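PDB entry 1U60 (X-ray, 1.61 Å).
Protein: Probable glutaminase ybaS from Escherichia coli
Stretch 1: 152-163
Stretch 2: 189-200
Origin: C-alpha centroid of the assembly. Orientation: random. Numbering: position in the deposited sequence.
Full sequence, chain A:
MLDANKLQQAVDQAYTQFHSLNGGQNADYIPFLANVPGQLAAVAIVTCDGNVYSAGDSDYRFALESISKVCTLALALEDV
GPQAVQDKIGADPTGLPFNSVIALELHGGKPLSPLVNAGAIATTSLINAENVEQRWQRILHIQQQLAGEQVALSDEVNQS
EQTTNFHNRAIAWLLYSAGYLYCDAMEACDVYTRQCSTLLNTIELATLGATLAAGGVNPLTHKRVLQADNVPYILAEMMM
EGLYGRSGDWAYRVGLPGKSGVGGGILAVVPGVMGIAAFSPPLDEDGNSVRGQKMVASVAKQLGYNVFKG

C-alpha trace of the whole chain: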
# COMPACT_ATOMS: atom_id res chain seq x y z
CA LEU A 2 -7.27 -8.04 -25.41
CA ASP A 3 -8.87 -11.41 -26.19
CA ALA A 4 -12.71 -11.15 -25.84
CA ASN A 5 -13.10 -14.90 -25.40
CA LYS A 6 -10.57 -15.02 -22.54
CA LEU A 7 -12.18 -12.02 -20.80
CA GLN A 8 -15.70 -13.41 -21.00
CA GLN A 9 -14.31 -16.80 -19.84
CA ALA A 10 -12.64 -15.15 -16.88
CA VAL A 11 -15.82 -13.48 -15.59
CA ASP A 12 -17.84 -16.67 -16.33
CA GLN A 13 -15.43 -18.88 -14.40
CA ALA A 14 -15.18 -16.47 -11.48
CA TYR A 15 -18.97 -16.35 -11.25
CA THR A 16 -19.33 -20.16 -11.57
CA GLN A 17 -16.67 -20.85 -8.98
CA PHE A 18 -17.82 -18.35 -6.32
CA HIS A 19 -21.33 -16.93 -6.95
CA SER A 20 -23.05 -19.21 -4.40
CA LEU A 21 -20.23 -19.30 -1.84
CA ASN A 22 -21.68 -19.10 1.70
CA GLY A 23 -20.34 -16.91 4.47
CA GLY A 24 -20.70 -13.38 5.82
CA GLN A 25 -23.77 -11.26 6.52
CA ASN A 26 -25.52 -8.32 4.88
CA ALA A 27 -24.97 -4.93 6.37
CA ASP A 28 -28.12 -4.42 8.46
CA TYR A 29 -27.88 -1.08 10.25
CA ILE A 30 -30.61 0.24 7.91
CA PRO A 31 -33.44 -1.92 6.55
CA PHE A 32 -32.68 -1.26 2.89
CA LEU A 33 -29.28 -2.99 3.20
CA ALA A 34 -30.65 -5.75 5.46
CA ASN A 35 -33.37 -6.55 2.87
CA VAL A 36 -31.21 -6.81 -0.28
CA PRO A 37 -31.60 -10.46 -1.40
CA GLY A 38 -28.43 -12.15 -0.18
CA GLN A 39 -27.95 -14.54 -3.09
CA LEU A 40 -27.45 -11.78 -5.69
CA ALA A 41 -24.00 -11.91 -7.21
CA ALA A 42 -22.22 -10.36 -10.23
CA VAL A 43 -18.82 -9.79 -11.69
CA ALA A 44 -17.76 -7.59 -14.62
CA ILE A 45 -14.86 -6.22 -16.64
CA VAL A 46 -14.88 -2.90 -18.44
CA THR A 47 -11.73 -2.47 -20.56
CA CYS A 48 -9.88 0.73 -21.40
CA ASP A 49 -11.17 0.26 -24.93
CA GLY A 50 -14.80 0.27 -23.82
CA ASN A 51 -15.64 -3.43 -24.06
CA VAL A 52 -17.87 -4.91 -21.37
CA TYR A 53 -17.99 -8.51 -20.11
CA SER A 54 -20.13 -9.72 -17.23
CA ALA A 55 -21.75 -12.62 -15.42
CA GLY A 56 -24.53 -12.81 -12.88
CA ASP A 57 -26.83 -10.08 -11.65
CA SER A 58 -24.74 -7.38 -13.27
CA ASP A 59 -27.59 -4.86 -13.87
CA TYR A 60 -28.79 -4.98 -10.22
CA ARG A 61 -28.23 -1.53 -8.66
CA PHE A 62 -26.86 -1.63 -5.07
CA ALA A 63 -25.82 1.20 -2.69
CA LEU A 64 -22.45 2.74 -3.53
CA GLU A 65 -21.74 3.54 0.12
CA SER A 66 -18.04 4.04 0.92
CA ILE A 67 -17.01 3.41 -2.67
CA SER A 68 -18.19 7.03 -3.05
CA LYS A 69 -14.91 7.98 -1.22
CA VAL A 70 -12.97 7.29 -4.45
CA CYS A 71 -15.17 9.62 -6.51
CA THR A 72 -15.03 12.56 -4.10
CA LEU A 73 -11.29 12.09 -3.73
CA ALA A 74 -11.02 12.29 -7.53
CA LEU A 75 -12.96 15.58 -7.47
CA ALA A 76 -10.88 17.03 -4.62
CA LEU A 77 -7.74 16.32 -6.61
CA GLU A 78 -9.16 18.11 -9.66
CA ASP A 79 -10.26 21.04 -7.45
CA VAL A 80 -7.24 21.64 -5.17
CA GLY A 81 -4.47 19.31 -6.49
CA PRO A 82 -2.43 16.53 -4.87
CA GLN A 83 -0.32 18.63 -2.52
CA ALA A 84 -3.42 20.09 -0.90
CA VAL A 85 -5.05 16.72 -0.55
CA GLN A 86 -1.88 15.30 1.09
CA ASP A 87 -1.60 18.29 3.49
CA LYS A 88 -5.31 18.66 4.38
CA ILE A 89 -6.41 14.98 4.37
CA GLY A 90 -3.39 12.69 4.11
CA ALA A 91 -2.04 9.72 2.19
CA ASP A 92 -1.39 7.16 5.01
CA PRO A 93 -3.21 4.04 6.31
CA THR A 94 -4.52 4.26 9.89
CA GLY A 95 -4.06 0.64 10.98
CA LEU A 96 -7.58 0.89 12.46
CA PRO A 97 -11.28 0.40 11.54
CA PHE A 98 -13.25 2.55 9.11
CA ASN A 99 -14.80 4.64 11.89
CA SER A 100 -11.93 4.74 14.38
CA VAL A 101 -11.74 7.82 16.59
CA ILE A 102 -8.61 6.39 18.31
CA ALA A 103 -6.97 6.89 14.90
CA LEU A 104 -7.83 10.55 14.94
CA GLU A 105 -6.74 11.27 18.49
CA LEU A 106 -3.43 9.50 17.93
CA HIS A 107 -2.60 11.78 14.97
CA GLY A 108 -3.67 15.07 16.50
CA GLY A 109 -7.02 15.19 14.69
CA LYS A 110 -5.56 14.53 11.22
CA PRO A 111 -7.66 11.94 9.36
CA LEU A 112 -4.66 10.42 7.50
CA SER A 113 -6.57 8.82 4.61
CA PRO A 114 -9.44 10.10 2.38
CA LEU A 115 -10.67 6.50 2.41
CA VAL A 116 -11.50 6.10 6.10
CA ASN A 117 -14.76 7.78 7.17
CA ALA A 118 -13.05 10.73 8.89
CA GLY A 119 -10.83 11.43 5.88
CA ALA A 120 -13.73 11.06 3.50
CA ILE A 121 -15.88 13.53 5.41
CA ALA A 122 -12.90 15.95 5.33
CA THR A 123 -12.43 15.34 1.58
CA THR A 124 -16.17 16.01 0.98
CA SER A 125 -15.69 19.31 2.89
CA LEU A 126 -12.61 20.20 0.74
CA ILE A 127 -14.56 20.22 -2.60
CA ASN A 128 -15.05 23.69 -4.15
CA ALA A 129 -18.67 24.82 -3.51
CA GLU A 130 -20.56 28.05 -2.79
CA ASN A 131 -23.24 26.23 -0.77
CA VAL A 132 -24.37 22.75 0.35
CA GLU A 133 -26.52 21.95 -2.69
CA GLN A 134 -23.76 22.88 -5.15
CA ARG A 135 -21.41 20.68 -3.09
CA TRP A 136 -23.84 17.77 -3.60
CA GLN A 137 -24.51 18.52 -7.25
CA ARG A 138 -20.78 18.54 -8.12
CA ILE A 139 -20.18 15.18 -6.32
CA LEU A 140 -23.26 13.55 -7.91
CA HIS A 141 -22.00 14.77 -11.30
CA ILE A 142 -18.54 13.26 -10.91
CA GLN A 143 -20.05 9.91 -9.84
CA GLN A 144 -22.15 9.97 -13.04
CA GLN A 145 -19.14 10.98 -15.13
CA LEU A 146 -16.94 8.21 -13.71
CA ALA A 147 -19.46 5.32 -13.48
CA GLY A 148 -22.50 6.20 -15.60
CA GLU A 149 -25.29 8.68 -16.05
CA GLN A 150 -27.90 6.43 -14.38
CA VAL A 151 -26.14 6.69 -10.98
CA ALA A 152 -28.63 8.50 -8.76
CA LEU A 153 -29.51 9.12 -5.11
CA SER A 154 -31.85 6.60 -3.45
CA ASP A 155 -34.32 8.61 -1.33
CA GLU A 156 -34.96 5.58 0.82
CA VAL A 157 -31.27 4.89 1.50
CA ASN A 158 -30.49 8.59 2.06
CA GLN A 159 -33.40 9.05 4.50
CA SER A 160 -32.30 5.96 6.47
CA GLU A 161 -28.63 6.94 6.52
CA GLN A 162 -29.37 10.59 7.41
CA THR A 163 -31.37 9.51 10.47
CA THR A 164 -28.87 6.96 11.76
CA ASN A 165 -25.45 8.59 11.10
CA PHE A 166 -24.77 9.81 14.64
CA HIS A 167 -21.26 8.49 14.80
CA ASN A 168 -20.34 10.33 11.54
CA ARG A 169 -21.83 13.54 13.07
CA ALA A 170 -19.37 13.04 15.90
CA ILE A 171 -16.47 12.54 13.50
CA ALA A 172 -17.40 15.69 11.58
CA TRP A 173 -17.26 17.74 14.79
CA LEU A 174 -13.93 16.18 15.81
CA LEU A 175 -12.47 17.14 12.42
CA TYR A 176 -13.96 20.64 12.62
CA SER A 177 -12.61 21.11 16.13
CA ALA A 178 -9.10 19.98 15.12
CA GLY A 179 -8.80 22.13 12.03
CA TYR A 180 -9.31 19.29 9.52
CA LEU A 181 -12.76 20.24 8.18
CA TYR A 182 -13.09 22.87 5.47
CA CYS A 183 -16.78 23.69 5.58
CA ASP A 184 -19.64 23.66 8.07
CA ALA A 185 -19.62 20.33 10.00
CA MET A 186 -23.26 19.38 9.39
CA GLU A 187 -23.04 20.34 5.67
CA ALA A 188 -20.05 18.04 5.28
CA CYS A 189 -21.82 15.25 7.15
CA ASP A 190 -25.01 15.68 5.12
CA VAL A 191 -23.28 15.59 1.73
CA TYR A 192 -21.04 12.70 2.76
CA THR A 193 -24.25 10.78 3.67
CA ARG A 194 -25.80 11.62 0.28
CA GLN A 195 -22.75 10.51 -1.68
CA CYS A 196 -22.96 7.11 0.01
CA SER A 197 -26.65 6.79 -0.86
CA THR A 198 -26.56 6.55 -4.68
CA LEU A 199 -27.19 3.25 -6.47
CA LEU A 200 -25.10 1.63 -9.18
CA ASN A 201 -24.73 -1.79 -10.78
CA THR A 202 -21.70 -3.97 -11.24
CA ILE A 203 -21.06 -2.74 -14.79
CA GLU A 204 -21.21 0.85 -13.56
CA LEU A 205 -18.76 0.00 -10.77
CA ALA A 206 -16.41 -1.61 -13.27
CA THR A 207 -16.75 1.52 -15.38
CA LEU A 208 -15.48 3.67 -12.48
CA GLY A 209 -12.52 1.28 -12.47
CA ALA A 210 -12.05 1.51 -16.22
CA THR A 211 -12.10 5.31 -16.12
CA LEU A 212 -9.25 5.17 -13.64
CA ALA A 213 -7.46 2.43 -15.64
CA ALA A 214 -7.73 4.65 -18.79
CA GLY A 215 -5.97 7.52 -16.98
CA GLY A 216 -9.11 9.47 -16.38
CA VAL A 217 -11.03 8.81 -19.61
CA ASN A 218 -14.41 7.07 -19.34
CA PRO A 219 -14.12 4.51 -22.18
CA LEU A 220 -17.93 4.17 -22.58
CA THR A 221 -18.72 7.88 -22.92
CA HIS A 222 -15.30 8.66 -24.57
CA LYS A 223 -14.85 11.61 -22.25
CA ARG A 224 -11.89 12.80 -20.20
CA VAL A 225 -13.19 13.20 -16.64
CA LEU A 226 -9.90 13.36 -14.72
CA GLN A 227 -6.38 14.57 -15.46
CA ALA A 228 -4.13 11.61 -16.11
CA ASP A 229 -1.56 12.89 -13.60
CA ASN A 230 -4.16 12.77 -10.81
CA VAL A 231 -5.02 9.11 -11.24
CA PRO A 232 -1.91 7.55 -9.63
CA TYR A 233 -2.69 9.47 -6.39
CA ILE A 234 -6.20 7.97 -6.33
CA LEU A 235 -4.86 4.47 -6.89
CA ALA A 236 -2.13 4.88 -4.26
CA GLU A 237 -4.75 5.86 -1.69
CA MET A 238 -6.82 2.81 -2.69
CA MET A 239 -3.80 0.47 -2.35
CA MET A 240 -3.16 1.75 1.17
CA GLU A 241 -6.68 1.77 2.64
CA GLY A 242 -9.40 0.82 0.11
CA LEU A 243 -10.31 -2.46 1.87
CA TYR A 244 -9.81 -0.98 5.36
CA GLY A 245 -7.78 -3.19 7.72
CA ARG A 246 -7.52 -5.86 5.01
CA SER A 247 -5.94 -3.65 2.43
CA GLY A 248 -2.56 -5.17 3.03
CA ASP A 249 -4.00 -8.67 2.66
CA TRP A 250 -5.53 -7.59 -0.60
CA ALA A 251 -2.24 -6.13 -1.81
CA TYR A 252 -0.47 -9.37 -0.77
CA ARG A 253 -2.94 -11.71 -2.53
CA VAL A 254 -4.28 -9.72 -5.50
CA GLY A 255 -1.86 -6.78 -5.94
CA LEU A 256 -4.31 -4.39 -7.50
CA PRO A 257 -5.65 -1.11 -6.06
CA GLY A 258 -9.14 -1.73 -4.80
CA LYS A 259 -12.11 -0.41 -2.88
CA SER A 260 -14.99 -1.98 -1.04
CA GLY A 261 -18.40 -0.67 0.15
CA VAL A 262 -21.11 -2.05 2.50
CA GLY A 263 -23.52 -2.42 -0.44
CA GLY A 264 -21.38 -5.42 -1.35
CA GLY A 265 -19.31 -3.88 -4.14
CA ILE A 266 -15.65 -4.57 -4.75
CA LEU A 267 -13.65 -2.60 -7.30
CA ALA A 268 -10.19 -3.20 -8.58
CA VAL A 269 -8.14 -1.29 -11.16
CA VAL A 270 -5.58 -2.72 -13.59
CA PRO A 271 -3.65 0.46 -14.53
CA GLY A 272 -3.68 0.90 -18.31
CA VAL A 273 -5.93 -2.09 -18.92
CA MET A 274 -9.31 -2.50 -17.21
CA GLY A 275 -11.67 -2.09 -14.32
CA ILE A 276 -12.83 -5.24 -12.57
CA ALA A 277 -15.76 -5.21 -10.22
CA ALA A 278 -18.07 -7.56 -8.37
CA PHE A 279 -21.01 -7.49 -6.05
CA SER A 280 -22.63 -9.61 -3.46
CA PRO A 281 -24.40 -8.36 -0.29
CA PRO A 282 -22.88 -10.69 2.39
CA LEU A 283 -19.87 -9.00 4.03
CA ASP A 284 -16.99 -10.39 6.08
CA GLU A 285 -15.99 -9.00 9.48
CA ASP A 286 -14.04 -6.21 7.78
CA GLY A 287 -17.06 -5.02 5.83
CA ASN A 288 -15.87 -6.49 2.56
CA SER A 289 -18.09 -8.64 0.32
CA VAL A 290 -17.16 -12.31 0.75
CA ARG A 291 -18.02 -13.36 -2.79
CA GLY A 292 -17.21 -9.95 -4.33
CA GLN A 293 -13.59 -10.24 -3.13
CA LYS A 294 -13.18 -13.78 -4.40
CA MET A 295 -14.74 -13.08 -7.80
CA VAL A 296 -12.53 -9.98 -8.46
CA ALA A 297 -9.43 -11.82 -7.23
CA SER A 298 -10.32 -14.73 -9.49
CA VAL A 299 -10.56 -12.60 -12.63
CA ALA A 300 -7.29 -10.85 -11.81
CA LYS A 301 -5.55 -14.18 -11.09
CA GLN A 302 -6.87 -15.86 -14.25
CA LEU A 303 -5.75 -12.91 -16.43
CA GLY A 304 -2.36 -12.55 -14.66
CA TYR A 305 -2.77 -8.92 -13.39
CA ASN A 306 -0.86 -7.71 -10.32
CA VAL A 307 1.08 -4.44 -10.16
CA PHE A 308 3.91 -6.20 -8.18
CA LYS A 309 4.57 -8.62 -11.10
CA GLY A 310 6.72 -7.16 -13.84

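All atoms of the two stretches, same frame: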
# COMPACT_ATOMS: atom_id res chain seq x y z
N ALA A 152 -27.69 7.54 -9.33
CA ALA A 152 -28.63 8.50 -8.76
C ALA A 152 -28.92 8.20 -7.29
O ALA A 152 -28.84 7.07 -6.86
CB ALA A 152 -29.93 8.50 -9.57
N LEU A 153 -29.19 9.25 -6.53
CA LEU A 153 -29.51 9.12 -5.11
C LEU A 153 -30.79 8.27 -4.93
O LEU A 153 -31.78 8.45 -5.64
CB LEU A 153 -29.68 10.53 -4.51
CG LEU A 153 -29.89 10.61 -3.00
CD1 LEU A 153 -28.65 10.59 -2.30
CD2 LEU A 153 -30.61 11.89 -2.66
N SER A 154 -30.70 7.28 -4.03
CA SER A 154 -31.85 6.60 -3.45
C SER A 154 -32.42 7.40 -2.28
O SER A 154 -31.79 7.46 -1.21
CB SER A 154 -31.48 5.22 -2.93
OG SER A 154 -32.56 4.60 -2.24
N ASP A 155 -33.65 7.91 -2.44
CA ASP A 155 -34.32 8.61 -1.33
C ASP A 155 -34.44 7.76 -0.11
O ASP A 155 -34.25 8.25 1.00
CB ASP A 155 -35.72 9.11 -1.72
CG ASP A 155 -35.70 10.21 -2.77
OD1 ASP A 155 -34.62 10.84 -3.01
OD2 ASP A 155 -36.70 10.47 -3.43
N GLU A 156 -34.80 6.49 -0.29
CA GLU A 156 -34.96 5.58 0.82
C GLU A 156 -33.65 5.38 1.57
O GLU A 156 -33.62 5.49 2.81
CB GLU A 156 -35.51 4.22 0.38
CG GLU A 156 -35.68 3.29 1.57
CD GLU A 156 -36.33 1.96 1.23
OE1 GLU A 156 -36.57 1.66 0.04
OE2 GLU A 156 -36.50 1.20 2.21
N VAL A 157 -32.57 5.11 0.83
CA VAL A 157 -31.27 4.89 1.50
C VAL A 157 -30.82 6.16 2.20
O VAL A 157 -30.38 6.10 3.35
CB VAL A 157 -30.19 4.44 0.52
CG1 VAL A 157 -28.80 4.40 1.19
CG2 VAL A 157 -30.55 3.08 -0.06
N ASN A 158 -30.89 7.28 1.50
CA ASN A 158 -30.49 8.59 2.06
C ASN A 158 -31.29 8.93 3.33
O ASN A 158 -30.72 9.30 4.34
CB ASN A 158 -30.64 9.71 1.01
CG ASN A 158 -30.24 11.04 1.54
OD1 ASN A 158 -31.06 11.97 1.64
ND2 ASN A 158 -29.01 11.15 1.92
N GLN A 159 -32.61 8.78 3.29
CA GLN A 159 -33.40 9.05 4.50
C GLN A 159 -33.01 8.16 5.70
O GLN A 159 -32.91 8.65 6.84
CB GLN A 159 -34.92 8.97 4.20
CG GLN A 159 -35.76 9.95 5.05
CD GLN A 159 -35.45 11.43 4.72
OE1 GLN A 159 -35.86 11.95 3.65
NE2 GLN A 159 -34.71 12.09 5.60
N SER A 160 -32.74 6.88 5.44
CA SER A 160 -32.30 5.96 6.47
C SER A 160 -30.92 6.29 7.02
O SER A 160 -30.69 6.28 8.24
CB SER A 160 -32.29 4.52 5.92
OG SER A 160 -33.61 4.07 5.72
N GLU A 161 -29.99 6.58 6.12
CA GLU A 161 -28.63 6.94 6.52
C GLU A 161 -28.59 8.25 7.30
O GLU A 161 -27.84 8.36 8.26
CB GLU A 161 -27.75 7.05 5.27
CG GLU A 161 -27.47 5.68 4.60
CD GLU A 161 -26.35 4.91 5.25
OE1 GLU A 161 -25.84 5.36 6.31
OE2 GLU A 161 -25.98 3.81 4.74
N GLN A 162 -29.39 9.23 6.86
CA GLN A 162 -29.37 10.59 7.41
C GLN A 162 -29.89 10.58 8.85
O GLN A 162 -29.60 11.51 9.63
CB GLN A 162 -30.27 11.54 6.59
CG GLN A 162 -29.78 12.02 5.19
CD GLN A 162 -28.59 12.98 5.18
OE1 GLN A 162 -28.25 13.62 6.18
NE2 GLN A 162 -28.00 13.10 4.01
N THR A 163 -30.72 9.56 9.16
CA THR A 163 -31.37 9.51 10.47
C THR A 163 -30.74 8.50 11.39
O THR A 163 -31.21 8.32 12.53
CB THR A 163 -32.87 9.25 10.33
OG1 THR A 163 -33.09 8.07 9.57
CG2 THR A 163 -33.54 10.33 9.57
N CYS A 189 -21.28 16.54 6.73
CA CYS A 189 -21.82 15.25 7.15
C CYS A 189 -23.01 14.92 6.24
O CYS A 189 -23.14 13.80 5.77
CB CYS A 189 -22.18 15.29 8.64
SG CYS A 189 -22.79 13.70 9.28
N ASP A 190 -23.85 15.89 5.97
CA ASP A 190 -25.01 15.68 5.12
C ASP A 190 -24.55 15.21 3.73
O ASP A 190 -25.04 14.22 3.23
CB ASP A 190 -25.78 17.01 5.06
CG ASP A 190 -26.93 17.03 4.05
OD1 ASP A 190 -27.36 16.00 3.46
OD2 ASP A 190 -27.47 18.13 3.80
N VAL A 191 -23.64 15.92 3.11
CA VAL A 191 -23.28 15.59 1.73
C VAL A 191 -22.57 14.24 1.67
O VAL A 191 -22.79 13.47 0.76
CB VAL A 191 -22.50 16.69 1.05
CG1 VAL A 191 -22.11 16.32 -0.34
CG2 VAL A 191 -23.40 17.94 1.00
N TYR A 192 -21.73 13.99 2.67
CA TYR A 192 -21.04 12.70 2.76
C TYR A 192 -22.09 11.56 2.79
O TYR A 192 -21.97 10.54 2.11
CB TYR A 192 -20.11 12.62 3.98
CG TYR A 192 -19.51 11.23 4.03
CD1 TYR A 192 -18.60 10.84 3.07
CD2 TYR A 192 -19.98 10.26 4.93
CE1 TYR A 192 -18.11 9.60 3.02
CE2 TYR A 192 -19.45 8.97 4.89
CZ TYR A 192 -18.52 8.65 3.92
OH TYR A 192 -18.03 7.39 3.75
N THR A 193 -23.15 11.75 3.58
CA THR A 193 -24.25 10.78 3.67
C THR A 193 -24.95 10.57 2.32
O THR A 193 -25.17 9.44 1.90
CB THR A 193 -25.23 11.25 4.73
OG1 THR A 193 -24.53 11.36 5.98
CG2 THR A 193 -26.30 10.22 4.96
N ARG A 194 -25.22 11.66 1.63
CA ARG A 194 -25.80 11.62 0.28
C ARG A 194 -24.94 10.84 -0.68
O ARG A 194 -25.45 10.01 -1.43
CB ARG A 194 -26.04 13.02 -0.30
CG ARG A 194 -27.02 13.87 0.49
CD ARG A 194 -27.32 15.18 -0.20
NE ARG A 194 -27.70 16.28 0.68
CZ ARG A 194 -28.08 17.49 0.25
NH1 ARG A 194 -28.19 17.74 -1.05
NH2 ARG A 194 -28.36 18.45 1.10
N GLN A 195 -23.63 11.12 -0.68
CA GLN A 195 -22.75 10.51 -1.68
C GLN A 195 -22.68 8.99 -1.53
O GLN A 195 -22.46 8.24 -2.50
CB GLN A 195 -21.38 11.16 -1.67
CG GLN A 195 -20.43 10.61 -0.62
CD GLN A 195 -19.06 11.19 -0.68
OE1 GLN A 195 -18.03 10.45 -0.49
NE2 GLN A 195 -18.97 12.45 -0.89
N CYS A 196 -22.90 8.52 -0.30
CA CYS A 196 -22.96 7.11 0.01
C CYS A 196 -24.28 6.42 -0.39
O CYS A 196 -24.36 5.19 -0.41
CB CYS A 196 -22.75 6.89 1.50
SG CYS A 196 -21.05 7.15 2.05
N SER A 197 -25.28 7.23 -0.71
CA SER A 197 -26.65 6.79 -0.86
C SER A 197 -27.11 6.71 -2.31
O SER A 197 -28.27 6.49 -2.55
CB SER A 197 -27.61 7.68 -0.03
OG SER A 197 -27.28 7.64 1.36
N THR A 198 -26.21 6.83 -3.28
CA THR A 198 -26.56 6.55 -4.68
C THR A 198 -26.50 5.04 -4.95
O THR A 198 -25.90 4.28 -4.19
CB THR A 198 -25.59 7.31 -5.59
OG1 THR A 198 -24.26 6.87 -5.29
CG2 THR A 198 -25.65 8.81 -5.36
N LEU A 199 -27.15 4.63 -6.04
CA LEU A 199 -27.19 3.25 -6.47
C LEU A 199 -26.50 3.06 -7.80
O LEU A 199 -26.62 3.90 -8.70
CB LEU A 199 -28.64 2.80 -6.63
CG LEU A 199 -29.57 2.97 -5.41
CD1 LEU A 199 -30.92 2.31 -5.70
CD2 LEU A 199 -29.01 2.33 -4.17
N LEU A 200 -25.69 2.00 -7.91
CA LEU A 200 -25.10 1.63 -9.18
C LEU A 200 -25.01 0.12 -9.33
O LEU A 200 -25.09 -0.61 -8.34
CB LEU A 200 -23.71 2.26 -9.33
CG LEU A 200 -22.53 1.54 -8.69
CD1 LEU A 200 -21.26 2.30 -9.11
CD2 LEU A 200 -22.68 1.37 -7.12
O HOH W 1 -28.96 4.57 -9.78

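The two stretches meet as a short antiparallel strand pairing that leads into a packed pair of helices running in roughly opposite directions, with backbone hydrogen bonds at the strand end and mostly side-chain contacts along the helices.

At the strand end, Leu199 N donates to Ala152 O at 3.1 Å, and Ser154 N donates to Ser197 O at 3.0 Å. These two bonds flank the close pair Leu153 and Thr198, whose CA atoms lie 3.9 Å apart while their side chains diverge. The same Ala152 O also lies 3.2 Å from Thr198 CA, a CA-H...O contact. A water extends the pairing: it donates to Leu199 O at 2.7 Å and accepts a weak bond from Ala152 N at 3.3 Å. The small side chain of Ala152 stays clear of the other stretch, so its contribution comes from the backbone.

Ser154 marks the turn from strand to helix. Its backbone N is committed to Ser197, while its OG accepts from Val157 N at 3.1 Å, capping the first turn of helix 155-162, where backbone NH groups lack partners from a preceding turn. A short polar side chain suits this position, and its CB still packs 3.9 Å from Leu199 CG.

The helix axes approach to 9.3 Å at 140°. Just past the second helix, Ser197 points toward the first: its OG lies 3.4 Å from Asn158 CA and 3.6 Å from Val157 CG1. That hydroxyl donates to Thr193 O at 2.8 Å within its own stretch, so it is satisfied although buried against carbon. Thr193 offers its methyl to the aliphatic part of Glu161, with CG2 3.5 Å from CB. Leu153 begins by pointing away, yet its long side chain returns to bring CD1 3.8 Å from Ser197 CB and 3.4 Å from Arg194 O.

Farther along, Gln162 supplies the polar link between the helices. Its CA-to-CB bond points sideways, but the flexible side chain brings NE2 to Asp190 O at 3.3 Å, a hydrogen bond, and to Asp190 OD1 at 3.0 Å, a weak one with a bent angle of 127°. An amide nitrogen suits this site because one of its hydrogens points between the two oxygens and is shared by them, which accounts for the bent angle to OD1. Asp190 is also held by Arg194, one helical turn on: the NE to OD1 distance is 2.8 Å and the NH2 to OD2 distance 2.9 Å, a two-pronged salt bridge that fixes the carboxylate beside Gln162.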